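Local coordinates for protein terminal oxygenase component of carbazole 1,9a-dioxygenase (Nocardioides aromaticivorans, PDB 3GCF) that serves as the Rieske nonheme iron oxygenase of the carbazole 1,9a-dioxygenase system, probably receiving electrons from a ferredoxin to dioxygenate carbazole, at residues E26-F31 with I293-H298; R170-S175 with Q297-Q302. One frame throughout, in Å; residues are numbered along the deposited sequence.

Contact 1 (E26-F31 with I293-H298); sequences EATLGF and ISETQH
Leu-29 lays its branched end on two flat groups of 293-298. CD1 stands almost directly over the peptide joining Ser-294 to Glu-295, 3.3 Å from Ser-294 C, a tight fit for a methyl on a peptide face. Both methyls also lie above one face of the Glu-295 carboxylate, CD1 3.9 Å from Glu-295 CD and CD2 3.8 Å from OE2. The bend of Glu-295 at chi2 (82°) turns CD back over Leu-29, while its CB and CG each approach Thr-28 CG2 to 3.8 Å, the two side chains crossing at about a right angle. No hydrogen bond spans the segments; Asn-176 ND2 connects them instead, donating to both Thr-28 O and Glu-295 O. Each partner is shaped by its own turn. Ala-27 to Gly-30 form a type I turn, closed by Gly-30 N to Ala-27 O (2.9 Å). In 293-298, Ser-294 OG accepts from Thr-296 N at 3.3 Å, an ST turn, and donates to Gln-297 OE1 at 2.9 Å. With Ile-293 N bonded to Gln-297 O (2.8 Å), the arrangement is that of a beta-hairpin loop, joining strands 285-292 and 298-307 and packed here against the turn that follows helix 22-26.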
ATOM      1  N   GLU A  26      10.676  15.110  18.717  1.00 19.79           N
ATOM      2  CA  GLU A  26       9.925  15.905  17.753  1.00 21.30           C
ATOM      3  C   GLU A  26      10.560  15.892  16.368  1.00 19.30           C
ATOM      4  O   GLU A  26       9.864  16.025  15.365  1.00 19.45           O
ATOM      5  CB  GLU A  26       9.825  17.354  18.233  1.00 24.32           C
ATOM      6  CG  GLU A  26       8.912  17.571  19.421  1.00 31.73           C
ATOM      7  CD  GLU A  26       9.155  18.912  20.098  1.00 36.24           C
ATOM      8  OE1 GLU A  26       9.333  19.921  19.379  1.00 37.45           O
ATOM      9  OE2 GLU A  26       9.161  18.954  21.350  1.00 39.47           O
ATOM     10  N   ALA A  27      11.878  15.734  16.324  1.00 17.47           N
ATOM     11  CA  ALA A  27      12.623  15.740  15.068  1.00 16.59           C
ATOM     12  C   ALA A  27      12.442  14.466  14.248  1.00 15.65           C
ATOM     13  O   ALA A  27      13.407  13.854  13.794  1.00 15.35           O
ATOM     14  CB  ALA A  27      14.105  15.980  15.355  1.00 16.03           C
ATOM     15  N   THR A  28      11.192  14.076  14.056  1.00 15.84           N
ATOM     16  CA  THR A  28      10.867  12.883  13.292  1.00 17.20           C
ATOM     17  C   THR A  28      11.488  12.931  11.900  1.00 17.09           C
ATOM     18  O   THR A  28      11.917  11.913  11.363  1.00 17.19           O
ATOM     19  CB  THR A  28       9.344  12.748  13.126  1.00 17.37           C
ATOM     20  OG1 THR A  28       8.716  12.811  14.412  1.00 20.41           O
ATOM     21  CG2 THR A  28       8.996  11.428  12.469  1.00 17.56           C
ATOM     22  N   LEU A  29      11.536  14.124  11.324  1.00 17.46           N
ATOM     23  CA  LEU A  29      12.064  14.303   9.980  1.00 16.86           C
ATOM     24  C   LEU A  29      13.484  14.866   9.982  1.00 17.27           C
ATOM     25  O   LEU A  29      13.967  15.356   8.961  1.00 16.12           O
ATOM     26  CB  LEU A  29      11.107  15.212   9.191  1.00 17.91           C
ATOM     27  CG  LEU A  29      10.961  15.078   7.672  1.00 18.67           C
ATOM     28  CD1 LEU A  29      10.847  13.620   7.268  1.00 17.84           C
ATOM     29  CD2 LEU A  29       9.718  15.850   7.220  1.00 17.77           C
ATOM     30  N   GLY A  30      14.146  14.796  11.138  1.00 17.13           N
ATOM     31  CA  GLY A  30      15.523  15.256  11.242  1.00 15.04           C
ATOM     32  C   GLY A  30      15.763  16.645  11.801  1.00 16.47           C
ATOM     33  O   GLY A  30      14.827  17.398  12.079  1.00 15.91           O
ATOM     34  N   PHE A  31      17.037  16.975  11.982  1.00 15.34           N
ATOM     35  CA  PHE A  31      17.432  18.285  12.477  1.00 15.46           C
ATOM     36  C   PHE A  31      17.886  19.095  11.276  1.00 17.10           C
ATOM     37  O   PHE A  31      18.848  18.724  10.600  1.00 15.83           O
ATOM     38  CB  PHE A  31      18.591  18.171  13.474  1.00 15.65           C
ATOM     39  CG  PHE A  31      18.181  17.681  14.836  1.00 16.67           C
ATOM     40  CD1 PHE A  31      17.325  18.436  15.634  1.00 17.33           C
ATOM     41  CD2 PHE A  31      18.643  16.466  15.321  1.00 17.11           C
ATOM     42  CE1 PHE A  31      16.936  17.983  16.900  1.00 16.19           C
ATOM     43  CE2 PHE A  31      18.260  16.006  16.584  1.00 17.79           C
ATOM     44  CZ  PHE A  31      17.404  16.769  17.373  1.00 15.11           C
ATOM     45  N   ILE A 293      14.817  10.648   4.941  1.00 11.56           N
ATOM     46  CA  ILE A 293      14.259  10.761   3.601  1.00 10.57           C
ATOM     47  C   ILE A 293      12.827  11.206   3.862  1.00 13.14           C
ATOM     48  O   ILE A 293      12.370  12.225   3.344  1.00 14.56           O
ATOM     49  CB  ILE A 293      14.267   9.411   2.868  1.00  9.83           C
ATOM     50  CG1 ILE A 293      15.705   9.046   2.483  1.00  8.87           C
ATOM     51  CG2 ILE A 293      13.369   9.477   1.633  1.00  8.73           C
ATOM     52  CD1 ILE A 293      15.867   7.648   1.927  1.00  8.13           C
ATOM     53  N   SER A 294      12.139  10.439   4.698  1.00 13.22           N
ATOM     54  CA  SER A 294      10.770  10.734   5.092  1.00 15.51           C
ATOM     55  C   SER A 294      10.691  10.435   6.586  1.00 17.13           C
ATOM     56  O   SER A 294      11.716  10.281   7.251  1.00 16.89           O
ATOM     57  CB  SER A 294       9.782   9.850   4.330  1.00 13.77           C
ATOM     58  OG  SER A 294       9.962   8.485   4.666  1.00 15.58           O
ATOM     59  N   GLU A 295       9.482  10.354   7.118  1.00 16.80           N
ATOM     60  CA  GLU A 295       9.319  10.074   8.535  1.00 17.41           C
ATOM     61  C   GLU A 295       9.661   8.621   8.862  1.00 15.90           C
ATOM     62  O   GLU A 295       9.958   8.292  10.012  1.00 16.74           O
ATOM     63  CB  GLU A 295       7.878  10.379   8.974  1.00 19.86           C
ATOM     64  CG  GLU A 295       7.520  11.868   9.025  1.00 22.93           C
ATOM     65  CD  GLU A 295       7.134  12.465   7.665  1.00 27.37           C
ATOM     66  OE1 GLU A 295       7.276  11.784   6.618  1.00 26.61           O
ATOM     67  OE2 GLU A 295       6.685  13.635   7.653  1.00 28.98           O
ATOM     68  N   THR A 296       9.637   7.757   7.852  1.00 12.80           N
ATOM     69  CA  THR A 296       9.903   6.336   8.065  1.00 12.06           C
ATOM     70  C   THR A 296      11.073   5.772   7.263  1.00 12.10           C
ATOM     71  O   THR A 296      11.260   4.553   7.211  1.00 11.30           O
ATOM     72  CB  THR A 296       8.653   5.495   7.715  1.00 14.21           C
ATOM     73  OG1 THR A 296       8.443   5.526   6.296  1.00 14.25           O
ATOM     74  CG2 THR A 296       7.413   6.059   8.404  1.00  9.59           C
ATOM     75  N   GLN A 297      11.867   6.644   6.649  1.00 11.27           N
ATOM     76  CA  GLN A 297      12.986   6.187   5.832  1.00 10.85           C
ATOM     77  C   GLN A 297      14.208   7.084   5.959  1.00 10.29           C
ATOM     78  O   GLN A 297      14.087   8.265   6.283  1.00 11.57           O
ATOM     79  CB  GLN A 297      12.558   6.137   4.360  1.00 12.26           C
ATOM     80  CG  GLN A 297      11.287   5.339   4.098  1.00 16.90           C
ATOM     81  CD  GLN A 297      10.713   5.578   2.702  1.00 21.37           C
ATOM     82  OE1 GLN A 297      10.335   6.698   2.358  1.00 23.44           O
ATOM     83  NE2 GLN A 297      10.646   4.524   1.899  1.00 20.52           N
ATOM     84  N   HIS A 298      15.391   6.520   5.723  1.00  7.11           N
ATOM     85  CA  HIS A 298      16.604   7.322   5.765  1.00  8.05           C
ATOM     86  C   HIS A 298      17.639   6.797   4.794  1.00  8.53           C
ATOM     87  O   HIS A 298      17.557   5.655   4.338  1.00  8.42           O
ATOM     88  CB  HIS A 298      17.201   7.414   7.186  1.00  6.12           C
ATOM     89  CG  HIS A 298      17.767   6.132   7.714  1.00  5.82           C
ATOM     90  ND1 HIS A 298      16.999   5.183   8.353  1.00  8.70           N
ATOM     91  CD2 HIS A 298      19.042   5.675   7.760  1.00  8.45           C
ATOM     92  CE1 HIS A 298      17.774   4.200   8.778  1.00  9.59           C
ATOM     93  NE2 HIS A 298      19.019   4.474   8.431  1.00 10.92           N
TER

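Contact 2 (R170-S175 with Q297-Q302); sequences RRTVQS and QHEYFQ
Arg-170 and Glu-299 meet because Arg-170 holds CG between its backbone N and carbonyl carbon (chi1 62°), while Glu-299 bends at chi2 (73°) to bring its CD back toward the opposing strand. Arg-170 NH1 then reaches Glu-299 OE2 at 3.0 Å, a salt bridge met from above the carboxylate plane. The other oxygen, OE1, uses its syn lone pair for Thr-172 OG1, also at 3.0 Å. An alanine in place of Glu-299 would probably leave the Thr-172 hydroxyl without this acceptor and Arg-170 NH1 without its carboxylate. Arg-170 NH2 has a second acidic partner in Glu-43. On the same face, Arg-170 CB sits over the centre of the Phe-301 ring, 3.9 Å from its centroid, a CH-pi contact. Alternating hydrogen-bonded pairs (Arg-171 with Tyr-300, Val-173 with His-298) and non-hydrogen-bonded pairs define two antiparallel strands, with 164-173 outermost within the chain in the seven-stranded sheet of the Bet v 1-like catalytic domain. The opposite face, toward helix 335-350, carries Arg-171, Val-173, His-298 and Tyr-300, whose side chain lies about 6 Å from the iron. There Val-173 CB rests over one face of the His-298 imidazole, while ND1 donates in the ring plane to Ser-175 O at 2.9 Å and 174°, fixing the ring's rotation. Arg-171, salt-bridged to Asp-335, gives NH2 to Gln-302 OE1 at 2.8 Å, and a water accepting from its NE donates to Tyr-300 O and Gln-302 OE1. Beyond the paired strands, Gln-297 NE2 donates on a lone pair of Gln-174 OE1 at 2.8 Å, the amide planes steeply turned.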
ATOM      1  N   ARG A 170      26.037   4.592  -0.401  1.00 10.58           N
ATOM      2  CA  ARG A 170      24.827   5.009   0.294  1.00  8.57           C
ATOM      3  C   ARG A 170      23.720   4.093  -0.168  1.00  9.18           C
ATOM      4  O   ARG A 170      23.800   3.518  -1.254  1.00 10.73           O
ATOM      5  CB  ARG A 170      24.473   6.465  -0.042  1.00  8.71           C
ATOM      6  CG  ARG A 170      24.163   6.736  -1.519  1.00 10.94           C
ATOM      7  CD  ARG A 170      24.035   8.242  -1.774  1.00  9.56           C
ATOM      8  NE  ARG A 170      23.754   8.573  -3.171  1.00  7.54           N
ATOM      9  CZ  ARG A 170      22.534   8.734  -3.678  1.00 11.09           C
ATOM     10  NH1 ARG A 170      21.456   8.593  -2.910  1.00  7.94           N
ATOM     11  NH2 ARG A 170      22.389   9.058  -4.956  1.00  8.45           N
ATOM     12  N   ARG A 171      22.699   3.944   0.664  1.00  8.65           N
ATOM     13  CA  ARG A 171      21.564   3.103   0.332  1.00  8.69           C
ATOM     14  C   ARG A 171      20.396   3.581   1.180  1.00  9.09           C
ATOM     15  O   ARG A 171      20.586   4.266   2.188  1.00 10.96           O
ATOM     16  CB  ARG A 171      21.869   1.632   0.645  1.00  7.18           C
ATOM     17  CG  ARG A 171      21.707   1.265   2.121  1.00  9.75           C
ATOM     18  CD  ARG A 171      22.128  -0.172   2.407  1.00 10.16           C
ATOM     19  NE  ARG A 171      23.551  -0.288   2.704  1.00 10.62           N
ATOM     20  CZ  ARG A 171      24.175  -1.443   2.919  1.00 11.47           C
ATOM     21  NH1 ARG A 171      23.497  -2.581   2.863  1.00 12.05           N
ATOM     22  NH2 ARG A 171      25.472  -1.462   3.204  1.00  9.23           N
ATOM     23  N   THR A 172      19.193   3.210   0.765  1.00 10.72           N
ATOM     24  CA  THR A 172      17.966   3.571   1.462  1.00  9.19           C
ATOM     25  C   THR A 172      17.627   2.499   2.493  1.00  9.73           C
ATOM     26  O   THR A 172      17.774   1.315   2.217  1.00  9.47           O
ATOM     27  CB  THR A 172      16.804   3.690   0.452  1.00 10.93           C
ATOM     28  OG1 THR A 172      17.111   4.719  -0.499  1.00 11.16           O
ATOM     29  CG2 THR A 172      15.491   4.021   1.161  1.00 12.10           C
ATOM     30  N   VAL A 173      17.184   2.920   3.678  1.00 10.09           N
ATOM     31  CA  VAL A 173      16.801   2.002   4.753  1.00  8.85           C
ATOM     32  C   VAL A 173      15.376   2.356   5.174  1.00  9.96           C
ATOM     33  O   VAL A 173      15.042   3.533   5.326  1.00  8.15           O
ATOM     34  CB  VAL A 173      17.732   2.131   5.984  1.00 10.89           C
ATOM     35  CG1 VAL A 173      17.268   1.188   7.095  1.00  4.86           C
ATOM     36  CG2 VAL A 173      19.167   1.803   5.588  1.00  7.59           C
ATOM     37  N   GLN A 174      14.537   1.340   5.356  1.00 10.24           N
ATOM     38  CA  GLN A 174      13.146   1.573   5.717  1.00 10.05           C
ATOM     39  C   GLN A 174      12.887   1.722   7.217  1.00 11.56           C
ATOM     40  O   GLN A 174      12.203   0.898   7.819  1.00 12.56           O
ATOM     41  CB  GLN A 174      12.259   0.452   5.161  1.00 12.06           C
ATOM     42  CG  GLN A 174      12.420   0.168   3.661  1.00 13.18           C
ATOM     43  CD  GLN A 174      12.082   1.368   2.778  1.00 15.56           C
ATOM     44  OE1 GLN A 174      11.063   2.025   2.969  1.00 15.61           O
ATOM     45  NE2 GLN A 174      12.934   1.642   1.795  1.00 12.92           N
ATOM     46  N   SER A 175      13.437   2.767   7.822  1.00  9.85           N
ATOM     47  CA  SER A 175      13.208   3.034   9.234  1.00  9.99           C
ATOM     48  C   SER A 175      13.475   4.504   9.451  1.00 10.11           C
ATOM     49  O   SER A 175      14.150   5.146   8.642  1.00  7.98           O
ATOM     50  CB  SER A 175      14.153   2.213  10.134  1.00 11.73           C
ATOM     51  OG  SER A 175      15.334   2.935  10.474  1.00  9.43           O
ATOM     52  N   GLN A 297      11.867   6.644   6.649  1.00 11.27           N
ATOM     53  CA  GLN A 297      12.986   6.187   5.832  1.00 10.85           C
ATOM     54  C   GLN A 297      14.208   7.084   5.959  1.00 10.29           C
ATOM     55  O   GLN A 297      14.087   8.265   6.283  1.00 11.57           O
ATOM     56  CB  GLN A 297      12.558   6.137   4.360  1.00 12.26           C
ATOM     57  CG  GLN A 297      11.287   5.339   4.098  1.00 16.90           C
ATOM     58  CD  GLN A 297      10.713   5.578   2.702  1.00 21.37           C
ATOM     59  OE1 GLN A 297      10.335   6.698   2.358  1.00 23.44           O
ATOM     60  NE2 GLN A 297      10.646   4.524   1.899  1.00 20.52           N
ATOM     61  N   HIS A 298      15.391   6.520   5.723  1.00  7.11           N
ATOM     62  CA  HIS A 298      16.604   7.322   5.765  1.00  8.05           C
ATOM     63  C   HIS A 298      17.639   6.797   4.794  1.00  8.53           C
ATOM     64  O   HIS A 298      17.557   5.655   4.338  1.00  8.42           O
ATOM     65  CB  HIS A 298      17.201   7.414   7.186  1.00  6.12           C
ATOM     66  CG  HIS A 298      17.767   6.132   7.714  1.00  5.82           C
ATOM     67  ND1 HIS A 298      16.999   5.183   8.353  1.00  8.70           N
ATOM     68  CD2 HIS A 298      19.042   5.675   7.760  1.00  8.45           C
ATOM     69  CE1 HIS A 298      17.774   4.200   8.778  1.00  9.59           C
ATOM     70  NE2 HIS A 298      19.019   4.474   8.431  1.00 10.92           N
ATOM     71  N   GLU A 299      18.599   7.653   4.458  1.00  7.83           N
ATOM     72  CA  GLU A 299      19.661   7.274   3.543  1.00  8.78           C
ATOM     73  C   GLU A 299      20.885   6.990   4.397  1.00  9.56           C
ATOM     74  O   GLU A 299      21.393   7.871   5.098  1.00  8.64           O
ATOM     75  CB  GLU A 299      19.962   8.402   2.556  1.00  8.60           C
ATOM     76  CG  GLU A 299      20.921   7.993   1.444  1.00 10.44           C
ATOM     77  CD  GLU A 299      20.278   7.076   0.406  1.00 11.10           C
ATOM     78  OE1 GLU A 299      19.094   6.709   0.569  1.00  9.76           O
ATOM     79  OE2 GLU A 299      20.959   6.723  -0.581  1.00 12.24           O
ATOM     80  N   TYR A 300      21.342   5.748   4.333  1.00  9.42           N
ATOM     81  CA  TYR A 300      22.484   5.289   5.105  1.00  8.47           C
ATOM     82  C   TYR A 300      23.773   5.426   4.297  1.00  9.35           C
ATOM     83  O   TYR A 300      23.940   4.768   3.276  1.00  8.71           O
ATOM     84  CB  TYR A 300      22.219   3.832   5.503  1.00  7.56           C
ATOM     85  CG  TYR A 300      23.339   3.071   6.182  1.00  8.96           C
ATOM     86  CD1 TYR A 300      24.152   3.668   7.148  1.00  7.97           C
ATOM     87  CD2 TYR A 300      23.537   1.715   5.900  1.00  9.55           C
ATOM     88  CE1 TYR A 300      25.136   2.927   7.818  1.00  8.90           C
ATOM     89  CE2 TYR A 300      24.507   0.969   6.558  1.00  8.36           C
ATOM     90  CZ  TYR A 300      25.303   1.575   7.515  1.00 10.75           C
ATOM     91  OH  TYR A 300      26.258   0.817   8.157  1.00  9.82           O
ATOM     92  N   PHE A 301      24.665   6.309   4.746  1.00  9.64           N
ATOM     93  CA  PHE A 301      25.954   6.516   4.084  1.00  9.05           C
ATOM     94  C   PHE A 301      27.031   5.817   4.906  1.00 10.33           C
ATOM     95  O   PHE A 301      27.044   5.912   6.131  1.00  9.77           O
ATOM     96  CB  PHE A 301      26.340   8.006   4.019  1.00  8.79           C
ATOM     97  CG  PHE A 301      25.537   8.828   3.038  1.00  9.60           C
ATOM     98  CD1 PHE A 301      24.207   9.150   3.293  1.00  7.86           C
ATOM     99  CD2 PHE A 301      26.138   9.330   1.884  1.00  8.77           C
ATOM    100  CE1 PHE A 301      23.483   9.966   2.415  1.00 10.21           C
ATOM    101  CE2 PHE A 301      25.426  10.149   0.991  1.00 11.72           C
ATOM    102  CZ  PHE A 301      24.093  10.470   1.260  1.00  9.80           C
ATOM    103  N   GLN A 302      27.934   5.118   4.231  1.00  9.95           N
ATOM    104  CA  GLN A 302      29.043   4.459   4.897  1.00  9.65           C
ATOM    105  C   GLN A 302      30.268   5.002   4.181  1.00  9.26           C
ATOM    106  O   GLN A 302      30.393   4.825   2.976  1.00  9.72           O
ATOM    107  CB  GLN A 302      28.975   2.947   4.714  1.00 10.08           C
ATOM    108  CG  GLN A 302      27.831   2.276   5.430  1.00 10.69           C
ATOM    109  CD  GLN A 302      27.572   0.895   4.888  1.00 11.83           C
ATOM    110  OE1 GLN A 302      27.089   0.741   3.767  1.00 13.08           O
ATOM    111  NE2 GLN A 302      27.902  -0.123   5.670  1.00 14.81           N
TER
HETATM  112  O   HOH W   1      24.992   2.377   2.611  1.00  8.44           O

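How the contacts relate
From the N terminus, 26-31 leaves helix 22-26 and leads to the six-stranded sheet that starts with 34-40. The chain then passes the cysteine and histidine ligands of the [2Fe-2S] cluster, reaches 170-175, and goes on through iron ligands His-189 and His-193 before 293-298 returns to close contact 1, a loop of 261 residues. Contact 2 closes a shorter one of 121 residues, nested in the first but for its last few residues; the second segments overlap at Gln-297 and His-298, which pair across contact 2 alone. Ile-293 CD1 joins the sites, 3.7 Å from Thr-172 CG2. Together they bind the N-terminal turn and strand 164-173 to one beta hairpin.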